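Local coordinates for axin interactor, dorsalization associated protein (Danio rerio, PDB 2QZQ), which acts as a ventralizing factor in the embryo by binding axin, disrupting its homodimers and so inhibiting axin-mediated JNK activation, at residues I23-A28 and T63-S68; G29-P34 and F88-Y93; T102-F107 and I120-K125. One frame throughout, in Å; residues are numbered along the deposited sequence.

Contact 1. Residues I23-A28 and T63-S68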
loop_
_atom_site.group_PDB
_atom_site.type_symbol
_atom_site.label_atom_id
_atom_site.label_comp_id
_atom_site.label_asym_id
_atom_site.label_seq_id
_atom_site.Cartn_x
_atom_site.Cartn_y
_atom_site.Cartn_z
ATOM N N ILE A 23 -9.624 -2.597 -1.683
ATOM C CA ILE A 23 -8.972 -2.754 -2.965
ATOM C C ILE A 23 -9.928 -3.452 -3.929
ATOM O O ILE A 23 -10.531 -4.489 -3.594
ATOM C CB ILE A 23 -7.584 -3.467 -2.853
ATOM C CG1 ILE A 23 -6.863 -3.480 -4.223
ATOM C CG2 ILE A 23 -7.699 -4.876 -2.293
ATOM C CD1 ILE A 23 -5.437 -4.097 -4.141
ATOM N N GLY A 24 -10.082 -2.852 -5.106
ATOM C CA GLY A 24 -10.844 -3.430 -6.203
ATOM C C GLY A 24 -9.970 -4.347 -7.033
ATOM O O GLY A 24 -8.849 -3.971 -7.445
ATOM N N LEU A 25 -10.475 -5.551 -7.273
ATOM C CA LEU A 25 -9.795 -6.535 -8.112
ATOM C C LEU A 25 -10.865 -7.351 -8.842
ATOM O O LEU A 25 -11.910 -7.675 -8.272
ATOM C CB LEU A 25 -8.896 -7.448 -7.253
ATOM C CG LEU A 25 -7.726 -6.843 -6.455
ATOM C CD1 LEU A 25 -7.188 -7.819 -5.373
ATOM C CD2 LEU A 25 -6.585 -6.422 -7.348
ATOM N N LYS A 26 -10.641 -7.658 -10.114
ATOM C CA LYS A 26 -11.659 -8.377 -10.883
ATOM C C LYS A 26 -11.988 -9.711 -10.195
ATOM O O LYS A 26 -13.107 -10.181 -10.234
ATOM C CB LYS A 26 -11.168 -8.644 -12.315
ATOM C CG LYS A 26 -11.236 -7.440 -13.250
ATOM C CD LYS A 26 -9.998 -7.336 -14.170
ATOM C CE LYS A 26 -10.183 -7.991 -15.532
ATOM N NZ LYS A 26 -9.436 -7.195 -16.588
ATOM N N ASP A 27 -10.993 -10.280 -9.543
ATOM C CA ASP A 27 -11.106 -11.604 -8.926
ATOM C C ASP A 27 -10.907 -11.479 -7.412
ATOM O O ASP A 27 -10.436 -12.417 -6.782
ATOM C CB ASP A 27 -10.081 -12.568 -9.550
ATOM C CG ASP A 27 -8.661 -12.008 -9.548
ATOM O OD1 ASP A 27 -8.454 -10.849 -9.098
ATOM O OD2 ASP A 27 -7.742 -12.729 -10.000
ATOM N N ALA A 28 -11.300 -10.330 -6.825
ATOM C CA ALA A 28 -11.072 -10.069 -5.385
ATOM C C ALA A 28 -11.533 -11.227 -4.492
ATOM O O ALA A 28 -10.775 -11.718 -3.665
ATOM C CB ALA A 28 -11.772 -8.767 -4.936
ATOM N N THR A 63 -15.712 -8.210 -6.123
ATOM C CA THR A 63 -14.684 -7.364 -6.748
ATOM C C THR A 63 -13.970 -6.408 -5.775
ATOM O O THR A 63 -13.130 -5.614 -6.196
ATOM C CB THR A 63 -15.233 -6.583 -7.961
ATOM O OG1 THR A 63 -16.250 -5.689 -7.511
ATOM C CG2 THR A 63 -15.839 -7.512 -8.980
ATOM N N TYR A 64 -14.265 -6.516 -4.479
ATOM C CA TYR A 64 -13.551 -5.750 -3.460
ATOM C C TYR A 64 -13.175 -6.576 -2.246
ATOM O O TYR A 64 -13.899 -7.473 -1.837
ATOM C CB TYR A 64 -14.359 -4.509 -3.004
ATOM C CG TYR A 64 -14.407 -3.428 -4.041
ATOM C CD1 TYR A 64 -13.401 -2.468 -4.118
ATOM C CD2 TYR A 64 -15.438 -3.399 -4.991
ATOM C CE1 TYR A 64 -13.427 -1.490 -5.117
ATOM C CE2 TYR A 64 -15.471 -2.426 -6.001
ATOM C CZ TYR A 64 -14.469 -1.468 -6.035
ATOM O OH TYR A 64 -14.497 -0.517 -7.014
ATOM N N ILE A 65 -12.019 -6.256 -1.684
ATOM C CA ILE A 65 -11.637 -6.733 -0.376
ATOM C C ILE A 65 -11.543 -5.492 0.481
ATOM O O ILE A 65 -10.805 -4.558 0.156
ATOM C CB ILE A 65 -10.297 -7.491 -0.427
ATOM C CG1 ILE A 65 -10.506 -8.817 -1.162
ATOM C CG2 ILE A 65 -9.737 -7.766 0.985
ATOM C CD1 ILE A 65 -9.291 -9.257 -1.924
ATOM N N HIS A 66 -12.317 -5.485 1.566
ATOM C CA HIS A 66 -12.322 -4.379 2.526
ATOM C C HIS A 66 -11.309 -4.632 3.641
ATOM O O HIS A 66 -11.257 -5.729 4.204
ATOM C CB HIS A 66 -13.743 -4.159 3.068
ATOM C CG HIS A 66 -14.720 -3.801 1.993
ATOM N ND1 HIS A 66 -15.353 -4.743 1.216
ATOM C CD2 HIS A 66 -15.102 -2.602 1.510
ATOM C CE1 HIS A 66 -16.093 -4.142 0.305
ATOM N NE2 HIS A 66 -15.955 -2.840 0.462
ATOM N N PHE A 67 -10.483 -3.618 3.913
ATOM C CA PHE A 67 -9.426 -3.668 4.903
ATOM C C PHE A 67 -9.775 -2.812 6.114
ATOM O O PHE A 67 -9.729 -3.306 7.261
ATOM C CB PHE A 67 -8.094 -3.162 4.307
ATOM C CG PHE A 67 -7.347 -4.206 3.511
ATOM C CD1 PHE A 67 -6.328 -4.961 4.098
ATOM C CD2 PHE A 67 -7.697 -4.466 2.182
ATOM C CE1 PHE A 67 -5.654 -5.944 3.351
ATOM C CE2 PHE A 67 -7.040 -5.454 1.432
ATOM C CZ PHE A 67 -6.015 -6.196 2.015
ATOM N N SER A 68 -10.121 -1.540 5.846
ATOM C CA SER A 68 -10.424 -0.545 6.885
ATOM C C SER A 68 -9.395 -0.592 8.001
ATOM O O SER A 68 -9.734 -0.831 9.158
ATOM C CB SER A 68 -11.832 -0.761 7.454
ATOM O OG SER A 68 -12.796 -0.836 6.423
#
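The antiparallel pairing of strands 15-24 and 64-72 in the C2 domain of Aida ends at Ile23 and Gly24, which lie opposite Ile65 and Tyr64. Ile23 and Ile65 form a hydrogen-bonded pair: Ile23 N donates to Ile65 O at 2.9 Å, and Ile65 N returns a bond to Ile23 O. Past this pair Leu25 N reaches Thr63 O at 2.9 Å, coming from above the carbonyl plane, 37° out of it. Gly24 CA also approaches Thr63 O, in a C-H...O contact of 3.2 Å.

The ring of Tyr64 reaches back over Gly24, with CE1 3.4 Å from Gly24 CA; a side chain on this glycine would run into the ring. On the other face, Ile23 CG2 meets the edge of the Phe67 ring at CE2, 3.8 Å away, the two side chains lying alongside and pointing the same way. Ile65 CG1 stands anti to the carbonyl carbon (chi1 -70°), and CD1 beyond it packs 3.9 Å from Ala28 CB. That methyl is delivered by the type I turn from Leu25 to Ala28, closed by Ala28 N to Leu25 O, and it also sits 3.3 Å from Thr63 C. Phe90 of strand 85-94 touches Ile23, Leu25 and Ile65, so this face belongs to the interior.

Both segments fall in the region that, by similarity, probably binds axin. Here the polar bonding is wholly between backbone groups, while the side chains contribute apolar contacts, so the backbone fixes the register while Ile23, Leu25, Ala28 and Ile65 put apolar groups together.

Contact 2. Residues G29-P34 and F88-Y93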
loop_
_atom_site.group_PDB
_atom_site.type_symbol
_atom_site.label_atom_id
_atom_site.label_comp_id
_atom_site.label_asym_id
_atom_site.label_seq_id
_atom_site.Cartn_x
_atom_site.Cartn_y
_atom_site.Cartn_z
ATOM N N GLY A 29 -12.780 -11.650 -4.676
ATOM C CA GLY A 29 -13.398 -12.690 -3.840
ATOM C C GLY A 29 -12.743 -14.078 -3.910
ATOM O O GLY A 29 -12.959 -14.908 -3.020
ATOM N N GLN A 30 -11.969 -14.322 -4.959
ATOM C CA GLN A 30 -11.207 -15.571 -5.123
ATOM C C GLN A 30 -9.909 -15.604 -4.334
ATOM O O GLN A 30 -9.316 -16.701 -4.137
ATOM C CB GLN A 30 -10.854 -15.790 -6.598
ATOM C CG GLN A 30 -12.050 -15.782 -7.544
ATOM C CD GLN A 30 -11.745 -16.427 -8.874
ATOM O OE1 GLN A 30 -10.616 -16.342 -9.389
ATOM N NE2 GLN A 30 -12.754 -17.092 -9.449
ATOM N N CYS A 31 -9.418 -14.420 -3.953
ATOM C CA CYS A 31 -8.115 -14.291 -3.339
ATOM C C CYS A 31 -8.187 -14.765 -1.902
ATOM O O CYS A 31 -9.021 -14.307 -1.119
ATOM C CB CYS A 31 -7.559 -12.838 -3.427
ATOM S SG CYS A 31 -7.359 -12.266 -5.121
ATOM N N ILE A 32 -7.323 -15.725 -1.592
ATOM C CA ILE A 32 -7.294 -16.388 -0.290
ATOM C C ILE A 32 -6.302 -15.722 0.665
ATOM O O ILE A 32 -5.140 -15.484 0.308
ATOM C CB ILE A 32 -6.928 -17.920 -0.449
ATOM C CG1 ILE A 32 -7.866 -18.616 -1.462
ATOM C CG2 ILE A 32 -6.928 -18.600 0.913
ATOM C CD1 ILE A 32 -9.371 -18.499 -1.138
ATOM N N ASP A 33 -6.777 -15.407 1.868
ATOM C CA ASP A 33 -5.959 -14.805 2.935
ATOM C C ASP A 33 -5.227 -13.561 2.423
ATOM O O ASP A 33 -3.999 -13.455 2.522
ATOM C CB ASP A 33 -4.969 -15.817 3.513
ATOM C CG ASP A 33 -5.670 -16.969 4.233
ATOM O OD1 ASP A 33 -6.852 -16.832 4.573
ATOM O OD2 ASP A 33 -5.014 -18.000 4.447
ATOM N N PRO A 34 -5.994 -12.620 1.870
ATOM C CA PRO A 34 -5.352 -11.439 1.264
ATOM C C PRO A 34 -4.790 -10.469 2.300
ATOM O O PRO A 34 -5.385 -10.257 3.372
ATOM C CB PRO A 34 -6.491 -10.788 0.479
ATOM C CG PRO A 34 -7.732 -11.165 1.241
ATOM C CD PRO A 34 -7.468 -12.587 1.758
ATOM N N PHE A 88 2.335 -0.326 -2.024
ATOM C CA PHE A 88 1.293 -1.144 -1.452
ATOM C C PHE A 88 1.280 -2.369 -2.341
ATOM O O PHE A 88 0.991 -2.243 -3.531
ATOM C CB PHE A 88 -0.073 -0.443 -1.532
ATOM C CG PHE A 88 -0.051 0.943 -0.967
ATOM C CD1 PHE A 88 -0.393 1.175 0.352
ATOM C CD2 PHE A 88 0.400 2.009 -1.749
ATOM C CE1 PHE A 88 -0.325 2.481 0.891
ATOM C CE2 PHE A 88 0.458 3.287 -1.226
ATOM C CZ PHE A 88 0.119 3.518 0.097
ATOM N N GLU A 89 1.687 -3.502 -1.780
ATOM C CA GLU A 89 1.737 -4.777 -2.526
ATOM C C GLU A 89 0.648 -5.671 -1.980
ATOM O O GLU A 89 0.645 -5.952 -0.797
ATOM C CB GLU A 89 3.072 -5.469 -2.326
ATOM C CG GLU A 89 4.257 -4.734 -2.941
ATOM C CD GLU A 89 5.551 -5.452 -2.654
ATOM O OE1 GLU A 89 6.055 -5.323 -1.515
ATOM O OE2 GLU A 89 6.035 -6.154 -3.557
ATOM N N PHE A 90 -0.254 -6.102 -2.856
ATOM C CA PHE A 90 -1.345 -6.973 -2.484
ATOM C C PHE A 90 -0.867 -8.412 -2.624
ATOM O O PHE A 90 -0.415 -8.829 -3.693
ATOM C CB PHE A 90 -2.550 -6.721 -3.363
ATOM C CG PHE A 90 -3.709 -7.646 -3.087
ATOM C CD1 PHE A 90 -4.684 -7.294 -2.182
ATOM C CD2 PHE A 90 -3.797 -8.884 -3.742
ATOM C CE1 PHE A 90 -5.759 -8.169 -1.934
ATOM C CE2 PHE A 90 -4.833 -9.742 -3.509
ATOM C CZ PHE A 90 -5.833 -9.385 -2.602
ATOM N N LYS A 91 -0.936 -9.140 -1.506
ATOM C CA LYS A 91 -0.443 -10.512 -1.436
ATOM C C LYS A 91 -1.557 -11.457 -1.023
ATOM O O LYS A 91 -2.488 -11.069 -0.314
ATOM C CB LYS A 91 0.706 -10.574 -0.449
ATOM C CG LYS A 91 1.973 -9.810 -0.955
ATOM C CD LYS A 91 3.081 -9.870 0.046
ATOM C CE LYS A 91 4.239 -8.983 -0.340
ATOM N NZ LYS A 91 5.232 -8.943 0.780
ATOM N N HIS A 92 -1.450 -12.714 -1.459
ATOM C CA HIS A 92 -2.493 -13.693 -1.219
ATOM C C HIS A 92 -1.891 -15.098 -1.347
ATOM O O HIS A 92 -0.803 -15.291 -1.943
ATOM C CB HIS A 92 -3.720 -13.471 -2.139
ATOM C CG HIS A 92 -3.456 -13.740 -3.596
ATOM N ND1 HIS A 92 -2.524 -13.036 -4.334
ATOM C CD2 HIS A 92 -3.982 -14.655 -4.441
ATOM C CE1 HIS A 92 -2.490 -13.509 -5.566
ATOM N NE2 HIS A 92 -3.371 -14.484 -5.660
ATOM N N TYR A 93 -2.607 -16.055 -0.769
ATOM C CA TYR A 93 -2.154 -17.451 -0.737
ATOM C C TYR A 93 -2.649 -18.166 -1.979
ATOM O O TYR A 93 -3.849 -18.189 -2.223
ATOM C CB TYR A 93 -2.746 -18.150 0.503
ATOM C CG TYR A 93 -2.408 -19.634 0.564
ATOM C CD1 TYR A 93 -1.122 -20.043 0.895
ATOM C CD2 TYR A 93 -3.370 -20.605 0.273
ATOM C CE1 TYR A 93 -0.781 -21.412 0.965
ATOM C CE2 TYR A 93 -3.049 -21.970 0.346
ATOM C CZ TYR A 93 -1.755 -22.363 0.680
ATOM O OH TYR A 93 -1.412 -23.710 0.745
#
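A loop-to-strand contact, chiefly apolar and with a sulfur-aromatic component, sets Cys31, Ile32 and Pro34 against Phe90, His92 and Tyr93. The loop joins strands 15-24 and 34-41 of the C2 domain, and its partner is the later part of strand 85-94.

A single backbone hydrogen bond ties the two: Tyr93 N gives its proton to Ile32 O over 2.8 Å, and the N-H points almost straight at the oxygen (175°). Ile32 O also lies 3.5 Å from His92 CB. Beside the bond, Ile32 CG2 rests 4.1 Å from Tyr93 CD2, where the two side chains cross obliquely.

Deeper in, the sulfur of Cys31 meets two aromatic rings. SG stands over one face of the His92 ring, 4.5 Å from its centroid, and meets Phe90 CE2 at 3.9 Å with an oblique approach to that ring. Cys31 CB lies in the plane of the Phe90 ring, at its edge. Phe90 CG is anti to the backbone N (chi1 177°), and the far end of the ring, CZ, comes within 3.4 Å of Pro34 CB. Cys31 and Pro34 thus both meet the outer end of this ring. Pro34 CA makes a further C-H...O contact of 3.3 Å with Lys91 O.

Outside the pair, Lys60 NZ binds Cys31 O, tying the loop to strand 59-60. The backbone of Phe90 bonds to Lys103 in strand 99-109, and on the other edge of strand 85-94 Lys91 NZ reaches Thr37 OG1 in strand 34-41. Strand 85-94 thus lies between strands 34-41 and 99-109, with the loop packed against its later part.

Contact 3. Residues T102-F107 and I120-K125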
loop_
_atom_site.group_PDB
_atom_site.type_symbol
_atom_site.label_atom_id
_atom_site.label_comp_id
_atom_site.label_asym_id
_atom_site.label_seq_id
_atom_site.Cartn_x
_atom_site.Cartn_y
_atom_site.Cartn_z
ATOM N N THR A 102 2.743 -12.186 -4.574
ATOM C CA THR A 102 2.381 -10.795 -4.803
ATOM C C THR A 102 1.620 -10.774 -6.122
ATOM O O THR A 102 2.128 -11.223 -7.135
ATOM C CB THR A 102 3.616 -9.916 -4.942
ATOM O OG1 THR A 102 4.417 -10.044 -3.768
ATOM C CG2 THR A 102 3.202 -8.465 -5.107
ATOM N N LYS A 103 0.384 -10.298 -6.097
ATOM C CA LYS A 103 -0.452 -10.251 -7.284
ATOM C C LYS A 103 -0.205 -8.962 -8.045
ATOM O O LYS A 103 -0.118 -8.934 -9.277
ATOM C CB LYS A 103 -1.908 -10.259 -6.833
ATOM C CG LYS A 103 -2.946 -10.283 -7.962
ATOM C CD LYS A 103 -4.323 -10.489 -7.305
ATOM C CE LYS A 103 -5.405 -10.622 -8.318
ATOM N NZ LYS A 103 -5.285 -11.974 -8.948
ATOM N N CYS A 104 -0.119 -7.871 -7.300
ATOM C CA CYS A 104 -0.074 -6.552 -7.934
ATOM C C CYS A 104 0.377 -5.543 -6.904
ATOM O O CYS A 104 0.478 -5.856 -5.715
ATOM C CB CYS A 104 -1.464 -6.198 -8.490
ATOM S SG CYS A 104 -2.800 -6.236 -7.221
ATOM N N PHE A 105 0.683 -4.335 -7.367
ATOM C CA PHE A 105 1.125 -3.279 -6.479
ATOM C C PHE A 105 0.634 -1.895 -6.932
ATOM O O PHE A 105 0.239 -1.672 -8.092
ATOM C CB PHE A 105 2.649 -3.283 -6.346
ATOM C CG PHE A 105 3.377 -2.876 -7.626
ATOM C CD1 PHE A 105 3.566 -3.786 -8.657
ATOM C CD2 PHE A 105 3.846 -1.576 -7.786
ATOM C CE1 PHE A 105 4.243 -3.421 -9.820
ATOM C CE2 PHE A 105 4.534 -1.181 -8.955
ATOM C CZ PHE A 105 4.725 -2.095 -9.974
ATOM N N ALA A 106 0.655 -0.975 -5.984
ATOM C CA ALA A 106 0.329 0.427 -6.236
ATOM C C ALA A 106 1.438 1.185 -5.557
ATOM O O ALA A 106 2.054 0.693 -4.609
ATOM C CB ALA A 106 -1.024 0.791 -5.598
ATOM N N PHE A 107 1.686 2.409 -6.006
ATOM C CA PHE A 107 2.621 3.231 -5.284
ATOM C C PHE A 107 2.166 4.665 -5.342
ATOM O O PHE A 107 1.325 5.029 -6.172
ATOM C CB PHE A 107 4.034 3.088 -5.863
ATOM C CG PHE A 107 4.153 3.539 -7.294
ATOM C CD1 PHE A 107 3.792 2.703 -8.336
ATOM C CD2 PHE A 107 4.618 4.825 -7.593
ATOM C CE1 PHE A 107 3.938 3.110 -9.674
ATOM C CE2 PHE A 107 4.726 5.250 -8.899
ATOM C CZ PHE A 107 4.406 4.412 -9.943
ATOM N N ILE A 120 -5.785 4.732 -6.367
ATOM C CA ILE A 120 -4.541 4.488 -7.052
ATOM C C ILE A 120 -4.703 3.175 -7.830
ATOM O O ILE A 120 -5.224 2.179 -7.302
ATOM C CB ILE A 120 -3.349 4.306 -6.086
ATOM C CG1 ILE A 120 -3.188 5.497 -5.126
ATOM C CG2 ILE A 120 -2.056 4.083 -6.890
ATOM C CD1 ILE A 120 -2.176 5.237 -4.004
ATOM N N GLU A 121 -4.244 3.207 -9.083
ATOM C CA GLU A 121 -4.295 2.046 -9.983
ATOM C C GLU A 121 -3.291 0.947 -9.609
ATOM O O GLU A 121 -2.240 1.206 -8.974
ATOM C CB GLU A 121 -4.074 2.500 -11.446
ATOM C CG GLU A 121 -2.603 2.838 -11.805
ATOM C CD GLU A 121 -2.183 4.269 -11.446
ATOM O OE1 GLU A 121 -2.857 4.930 -10.632
ATOM O OE2 GLU A 121 -1.137 4.719 -11.960
ATOM N N LEU A 122 -3.600 -0.276 -10.033
ATOM C CA LEU A 122 -2.751 -1.427 -9.731
ATOM C C LEU A 122 -1.938 -1.856 -10.950
ATOM O O LEU A 122 -2.456 -1.889 -12.071
ATOM C CB LEU A 122 -3.578 -2.622 -9.230
ATOM C CG LEU A 122 -4.165 -2.077 -7.900
ATOM C CD1 LEU A 122 -5.590 -2.410 -7.656
ATOM C CD2 LEU A 122 -3.249 -2.281 -6.722
ATOM N N TYR A 123 -0.702 -2.244 -10.678
ATOM C CA TYR A 123 0.204 -2.750 -11.689
ATOM C C TYR A 123 0.521 -4.197 -11.394
ATOM O O TYR A 123 0.562 -4.586 -10.241
ATOM C CB TYR A 123 1.478 -1.900 -11.703
ATOM C CG TYR A 123 1.166 -0.504 -12.202
ATOM C CD1 TYR A 123 0.861 -0.289 -13.548
ATOM C CD2 TYR A 123 1.098 0.579 -11.327
ATOM C CE1 TYR A 123 0.524 0.961 -14.032
ATOM C CE2 TYR A 123 0.755 1.849 -11.795
ATOM C CZ TYR A 123 0.459 2.024 -13.150
ATOM O OH TYR A 123 0.153 3.279 -13.627
ATOM N N LYS A 124 0.735 -4.983 -12.444
ATOM C CA LYS A 124 0.973 -6.422 -12.320
ATOM C C LYS A 124 2.318 -6.698 -11.647
ATOM O O LYS A 124 3.299 -5.944 -11.845
ATOM C CB LYS A 124 0.977 -7.070 -13.704
ATOM C CG LYS A 124 -0.291 -6.969 -14.489
ATOM C CD LYS A 124 -0.138 -7.628 -15.843
ATOM C CE LYS A 124 -1.506 -7.802 -16.546
ATOM N NZ LYS A 124 -1.361 -8.116 -18.020
ATOM N N LYS A 125 2.362 -7.758 -10.842
ATOM C CA LYS A 125 3.608 -8.338 -10.358
ATOM C C LYS A 125 4.519 -8.659 -11.560
ATOM O O LYS A 125 4.008 -8.825 -12.680
ATOM C CB LYS A 125 3.333 -9.635 -9.562
ATOM C CG LYS A 125 2.516 -10.693 -10.301
ATOM C CD LYS A 125 3.362 -11.856 -10.843
ATOM C CE LYS A 125 4.080 -12.604 -9.732
ATOM N NZ LYS A 125 3.110 -13.147 -8.734
HETATM O O HOH W 1 0.160 2.778 -8.540
HETATM O O HOH W 2 0.834 5.246 -9.542
#
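Thr102 O accepts a 2.7 Å hydrogen bond from Lys125 NZ, the shortest one joining strand 99-109 to the end of strand 116-124. Bends at chi2, chi3 and chi4 bring NZ back to this oxygen, and Lys125 CG lies 3.2 Å from Thr102 O as well. Next along, Lys125 N donates to Lys103 O at 3.2 Å from well above the carbonyl plane. Phe105 and Tyr123 form the regular hydrogen-bonded pair of this antiparallel hairpin: Tyr123 N to Phe105 O and Phe105 N to Tyr123 O, both donors in the plane of the carbonyl they meet.

The side chains of that pair cross as well. Phe105 CG lies between the backbone N and the carbonyl carbon (chi1 68°), and Tyr123 CB stands over one face of the ring in a CH-pi contact, 3.9 Å from its centroid. The ring edge meets Lys124 O, with CE1 3.4 Å away. An alanine at Phe105 would probably leave Tyr123 CB without its aromatic platform and open a gap beside Lys124 O. Farther along, Phe107 CE1 touches Tyr123 CE2, and the tyrosine OH donates 2.6 Å to Glu121 OE2, which would help to hold the ring's position.

Ala106 CB packs 3.7 Å from Ile120 CG2 and also meets Leu122 CD2, toward the interior. Where direct backbone pairing gives out, a water accepts from Phe107 N and probably donates to Glu121 O. The hairpin therefore changes chemistry along its length, from a lysine-held end through direct strand pairing to a water-bridged one.

All three contacts lie in the antiparallel C2 beta sandwich and are partly buried, contact 3 lying nearest the centre of the chain. Contacts 1 and 2 adjoin through the Phe90 ring, which joins the two; contacts 2 and 3 share neighbouring strands, joined by probable backbone bonds from Ala106 and Lys103 to Phe88 and Phe90. Asp27 and Lys103 form a salt bridge between contacts 1 and 3, while Leu25 meets Cys104 inside. Contacts 1 and 3 pair strands through several backbone bonds, whereas contact 2 fixes a loop with one bond and sulfur-aromatic packing. Only contact 3 adds a lysine side-chain bond and bridging water across its segments.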